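Local coordinates for Lmo2812 protein (Listeria monocytogenes EGD-e, PDB 5ZQA) that is a penicillin-binding protein that probably acts as a serine-type D-Ala-D-Ala carboxypeptidase, trimming peptidoglycan stem peptides, at residues L33-N45 / K246-K260. Sequence-based numbering, arbitrary orientation.
Sequences LSANAAAVYSVEN and KRVISIVLDAGTAEK
A classic beta bulge sets N36 and A37 together opposite the single residue L253, whose O takes two weak bonds, from N36 N (3.0 Å) and from A37 N. Beside it N36 ND2 lies 2.5 Å from D254 OD2, too short to be taken at face value, so the detail of this bond is doubtful; the amide and carboxylate planes are turned 54° apart. Beyond the bulge, S34 OG, anti to the backbone N (chi1 175°), takes the N-H of G256 at 2.8 Å, while CD of K260 packs against that same oxygen. From A37 to S42 the pairing with 248-253 is regular and antiparallel, and the axes of strands 37-42 and 246-253 come within 4.6 Å; A39 and I251 exchange backbone bonds, I251 N to A39 O at 2.8 Å. At the far end a side chain takes over: E44, bent at chi2 (66°), brings OE2 to R247 N at 2.9 Å, on the syn side of the carboxylate. Next to it V43 CG2 rests on I249 CD1 (3.7 Å). V248, S250 and V252 face helix 258-272, whereas Y41 and I249 reach F179 of helix 175-188. Strands 37-42 and 246-255 thus join the N- and C-terminal parts of the five-stranded antiparallel sheet, flanked by helices, characteristic of the penicillin-binding, serine beta-lactamase-like fold.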
loop_
_atom_site.group_PDB
_atom_site.type_symbol
_atom_site.label_atom_id
_atom_site.label_comp_id
_atom_site.label_asym_id
_atom_site.label_seq_id
_atom_site.Cartn_x
_atom_site.Cartn_y
_atom_site.Cartn_z
ATOM N N LEU A 33 2.513 12.605 17.578
ATOM C CA LEU A 33 3.033 11.927 16.398
ATOM C C LEU A 33 3.657 12.918 15.447
ATOM O O LEU A 33 3.301 14.098 15.458
ATOM C CB LEU A 33 1.915 11.172 15.668
ATOM C CG LEU A 33 1.051 10.241 16.526
ATOM C CD1 LEU A 33 -0.053 9.609 15.696
ATOM C CD2 LEU A 33 1.904 9.162 17.172
ATOM N N SER A 34 4.565 12.439 14.602
ATOM C CA SER A 34 5.100 13.269 13.528
ATOM C C SER A 34 4.069 13.437 12.429
ATOM O O SER A 34 3.927 14.511 11.845
ATOM C CB SER A 34 6.375 12.660 12.948
ATOM O OG SER A 34 6.805 13.428 11.835
ATOM N N ALA A 35 3.354 12.354 12.156
ATOM C CA ALA A 35 2.341 12.328 11.109
ATOM C C ALA A 35 1.360 13.478 11.222
ATOM O O ALA A 35 0.907 13.806 12.316
ATOM C CB ALA A 35 1.583 11.017 11.163
ATOM N N ASN A 36 1.009 14.072 10.089
ATOM C CA ASN A 36 -0.016 15.105 10.093
ATOM C C ASN A 36 -1.433 14.537 10.069
ATOM O O ASN A 36 -2.373 15.208 10.489
ATOM C CB ASN A 36 0.229 16.060 8.931
ATOM C CG ASN A 36 1.408 16.982 9.209
ATOM O OD1 ASN A 36 1.486 17.579 10.286
ATOM N ND2 ASN A 36 2.343 17.074 8.268
ATOM N N ALA A 37 -1.584 13.293 9.621
ATOM C CA ALA A 37 -2.850 12.572 9.771
ATOM C C ALA A 37 -2.530 11.150 10.187
ATOM O O ALA A 37 -1.606 10.539 9.649
ATOM C CB ALA A 37 -3.657 12.577 8.482
ATOM N N ALA A 38 -3.265 10.630 11.158
ATOM C CA ALA A 38 -2.978 9.292 11.653
ATOM C C ALA A 38 -4.186 8.681 12.316
ATOM O O ALA A 38 -5.063 9.392 12.812
ATOM C CB ALA A 38 -1.826 9.325 12.619
ATOM N N ALA A 39 -4.223 7.357 12.340
ATOM C CA ALA A 39 -5.322 6.654 12.980
ATOM C C ALA A 39 -4.971 5.195 13.190
ATOM O O ALA A 39 -4.064 4.659 12.544
ATOM C CB ALA A 39 -6.612 6.782 12.143
ATOM N N VAL A 40 -5.680 4.550 14.104
ATOM C CA VAL A 40 -5.605 3.100 14.199
ATOM C C VAL A 40 -7.014 2.602 14.485
ATOM O O VAL A 40 -7.769 3.233 15.242
ATOM C CB VAL A 40 -4.553 2.627 15.261
ATOM C CG1 VAL A 40 -4.851 3.185 16.678
ATOM C CG2 VAL A 40 -4.420 1.100 15.253
ATOM N N TYR A 41 -7.373 1.510 13.814
ATOM C CA TYR A 41 -8.731 0.969 13.839
ATOM C C TYR A 41 -8.745 -0.518 14.157
ATOM O O TYR A 41 -7.847 -1.259 13.765
ATOM C CB TYR A 41 -9.432 1.170 12.486
ATOM C CG TYR A 41 -9.513 2.598 11.986
ATOM C CD1 TYR A 41 -8.489 3.138 11.225
ATOM C CD2 TYR A 41 -10.619 3.401 12.261
ATOM C CE1 TYR A 41 -8.545 4.423 10.753
ATOM C CE2 TYR A 41 -10.681 4.705 11.803
ATOM C CZ TYR A 41 -9.640 5.214 11.044
ATOM O OH TYR A 41 -9.698 6.514 10.585
ATOM N N SER A 42 -9.799 -0.957 14.830
ATOM C CA SER A 42 -10.073 -2.378 14.991
ATOM C C SER A 42 -10.801 -2.941 13.766
ATOM O O SER A 42 -11.859 -2.447 13.377
ATOM C CB SER A 42 -10.914 -2.616 16.246
ATOM O OG SER A 42 -11.277 -3.980 16.323
ATOM N N VAL A 43 -10.231 -3.970 13.157
ATOM C CA VAL A 43 -10.826 -4.588 11.979
ATOM C C VAL A 43 -12.166 -5.257 12.288
ATOM O O VAL A 43 -13.091 -5.216 11.473
ATOM C CB VAL A 43 -9.856 -5.624 11.369
ATOM C CG1 VAL A 43 -10.566 -6.543 10.388
ATOM C CG2 VAL A 43 -8.686 -4.909 10.699
ATOM N N GLU A 44 -12.281 -5.852 13.471
ATOM C CA GLU A 44 -13.441 -6.690 13.765
ATOM C C GLU A 44 -14.762 -5.907 13.758
ATOM O O GLU A 44 -15.768 -6.371 13.206
ATOM C CB GLU A 44 -13.242 -7.394 15.108
ATOM C CG GLU A 44 -12.205 -8.532 15.066
ATOM C CD GLU A 44 -10.777 -8.054 14.806
ATOM O OE1 GLU A 44 -10.392 -6.970 15.315
ATOM O OE2 GLU A 44 -10.041 -8.765 14.078
ATOM N N ASN A 45 -14.761 -4.716 14.342
ATOM C CA ASN A 45 -15.991 -3.934 14.408
ATOM C C ASN A 45 -15.875 -2.525 13.836
ATOM O O ASN A 45 -16.825 -1.746 13.907
ATOM C CB ASN A 45 -16.484 -3.854 15.857
ATOM C CG ASN A 45 -15.551 -3.058 16.749
ATOM O OD1 ASN A 45 -14.404 -2.785 16.383
ATOM N ND2 ASN A 45 -16.030 -2.692 17.936
ATOM N N LYS A 246 -7.444 -10.590 17.275
ATOM C CA LYS A 246 -7.854 -9.221 17.006
ATOM C C LYS A 246 -6.851 -8.572 16.068
ATOM O O LYS A 246 -5.668 -8.524 16.376
ATOM C CB LYS A 246 -7.962 -8.413 18.306
ATOM C CG LYS A 246 -8.003 -6.896 18.100
ATOM C CD LYS A 246 -8.020 -6.154 19.425
ATOM C CE LYS A 246 -7.894 -4.654 19.216
ATOM N NZ LYS A 246 -7.902 -3.916 20.508
ATOM N N ARG A 247 -7.329 -8.078 14.930
ATOM C CA ARG A 247 -6.454 -7.388 13.991
ATOM C C ARG A 247 -6.706 -5.889 14.021
ATOM O O ARG A 247 -7.854 -5.442 14.121
ATOM C CB ARG A 247 -6.650 -7.932 12.568
ATOM C CG ARG A 247 -5.801 -7.187 11.523
ATOM C CD ARG A 247 -5.815 -7.853 10.136
ATOM N NE ARG A 247 -5.163 -9.164 10.160
ATOM C CZ ARG A 247 -3.845 -9.352 10.101
ATOM N NH1 ARG A 247 -3.022 -8.317 10.010
ATOM N NH2 ARG A 247 -3.345 -10.589 10.140
ATOM N N VAL A 248 -5.627 -5.113 13.953
ATOM C CA VAL A 248 -5.769 -3.667 13.852
ATOM C C VAL A 248 -5.050 -3.198 12.599
ATOM O O VAL A 248 -4.168 -3.893 12.074
ATOM C CB VAL A 248 -5.222 -2.921 15.090
ATOM C CG1 VAL A 248 -5.951 -3.396 16.361
ATOM C CG2 VAL A 248 -3.718 -3.102 15.221
ATOM N N ILE A 249 -5.479 -2.047 12.093
ATOM C CA ILE A 249 -4.830 -1.409 10.962
ATOM C C ILE A 249 -4.491 0.017 11.359
ATOM O O ILE A 249 -5.354 0.762 11.831
ATOM C CB ILE A 249 -5.717 -1.424 9.717
ATOM C CG1 ILE A 249 -5.915 -2.867 9.243
ATOM C CG2 ILE A 249 -5.079 -0.588 8.601
ATOM C CD1 ILE A 249 -6.894 -2.992 8.084
ATOM N N SER A 250 -3.221 0.383 11.206
ATOM C CA SER A 250 -2.776 1.738 11.519
ATOM C C SER A 250 -2.475 2.500 10.241
ATOM O O SER A 250 -1.998 1.923 9.268
ATOM C CB SER A 250 -1.539 1.699 12.418
ATOM O OG SER A 250 -0.450 1.071 11.748
ATOM N N ILE A 251 -2.766 3.798 10.248
ATOM C CA ILE A 251 -2.476 4.667 9.114
ATOM C C ILE A 251 -1.641 5.861 9.572
ATOM O O ILE A 251 -2.028 6.555 10.513
ATOM C CB ILE A 251 -3.754 5.227 8.465
ATOM C CG1 ILE A 251 -4.826 4.144 8.287
ATOM C CG2 ILE A 251 -3.407 5.937 7.164
ATOM C CD1 ILE A 251 -4.471 3.155 7.285
ATOM N N VAL A 252 -0.507 6.089 8.907
ATOM C CA VAL A 252 0.365 7.239 9.141
ATOM C C VAL A 252 0.591 7.965 7.824
ATOM O O VAL A 252 1.070 7.363 6.868
ATOM C CB VAL A 252 1.724 6.801 9.739
ATOM C CG1 VAL A 252 2.772 7.905 9.603
ATOM C CG2 VAL A 252 1.539 6.383 11.194
ATOM N N LEU A 253 0.225 9.243 7.773
ATOM C CA LEU A 253 0.406 10.068 6.581
ATOM C C LEU A 253 1.211 11.318 6.903
ATOM O O LEU A 253 0.929 12.000 7.888
ATOM C CB LEU A 253 -0.951 10.469 5.987
ATOM C CG LEU A 253 -1.883 9.305 5.654
ATOM C CD1 LEU A 253 -3.287 9.819 5.337
ATOM C CD2 LEU A 253 -1.320 8.518 4.482
ATOM N N ASP A 254 2.213 11.590 6.073
ATOM C CA ASP A 254 3.038 12.809 6.155
ATOM C C ASP A 254 3.808 12.922 7.467
ATOM O O ASP A 254 3.774 13.965 8.136
ATOM C CB ASP A 254 2.167 14.064 5.947
ATOM C CG ASP A 254 2.995 15.313 5.639
ATOM O OD1 ASP A 254 4.138 15.177 5.140
ATOM O OD2 ASP A 254 2.499 16.432 5.892
ATOM N N ALA A 255 4.510 11.857 7.845
ATOM C CA ALA A 255 5.517 11.978 8.899
ATOM C C ALA A 255 6.789 12.595 8.301
ATOM O O ALA A 255 6.972 12.607 7.083
ATOM C CB ALA A 255 5.802 10.621 9.537
ATOM N N GLY A 256 7.672 13.114 9.154
ATOM C CA GLY A 256 8.782 13.923 8.672
ATOM C C GLY A 256 10.015 13.203 8.158
ATOM O O GLY A 256 10.782 13.769 7.379
ATOM N N THR A 257 10.229 11.978 8.625
ATOM C CA THR A 257 11.336 11.135 8.172
ATOM C C THR A 257 10.861 9.691 8.049
ATOM O O THR A 257 9.791 9.347 8.541
ATOM C CB THR A 257 12.535 11.149 9.138
ATOM O OG1 THR A 257 12.148 10.529 10.377
ATOM C CG2 THR A 257 13.020 12.568 9.394
ATOM N N ALA A 258 11.661 8.846 7.410
ATOM C CA ALA A 258 11.326 7.427 7.323
ATOM C C ALA A 258 11.239 6.797 8.713
ATOM O O ALA A 258 10.348 6.000 8.996
ATOM C CB ALA A 258 12.345 6.691 6.462
ATOM N N GLU A 259 12.158 7.176 9.595
ATOM C CA GLU A 259 12.178 6.672 10.953
ATOM C C GLU A 259 10.924 7.082 11.715
ATOM O O GLU A 259 10.351 6.280 12.454
ATOM C CB GLU A 259 13.428 7.182 11.689
ATOM C CG GLU A 259 13.366 7.013 13.198
ATOM C CD GLU A 259 14.595 7.559 13.897
ATOM O OE1 GLU A 259 14.703 8.803 14.058
ATOM O OE2 GLU A 259 15.453 6.735 14.283
ATOM N N LYS A 260 10.502 8.329 11.540
ATOM C CA LYS A 260 9.361 8.838 12.295
ATOM C C LYS A 260 8.047 8.138 11.936
ATOM O O LYS A 260 7.188 7.967 12.804
ATOM C CB LYS A 260 9.205 10.340 12.082
ATOM C CG LYS A 260 10.188 11.192 12.885
ATOM C CD LYS A 260 10.244 12.603 12.349
ATOM C CE LYS A 260 11.083 13.529 13.242
ATOM N NZ LYS A 260 10.383 13.747 14.525
HETATM O O HOH W 1 7.785 15.521 14.410
HETATM O O HOH W 2 5.473 15.839 9.768
#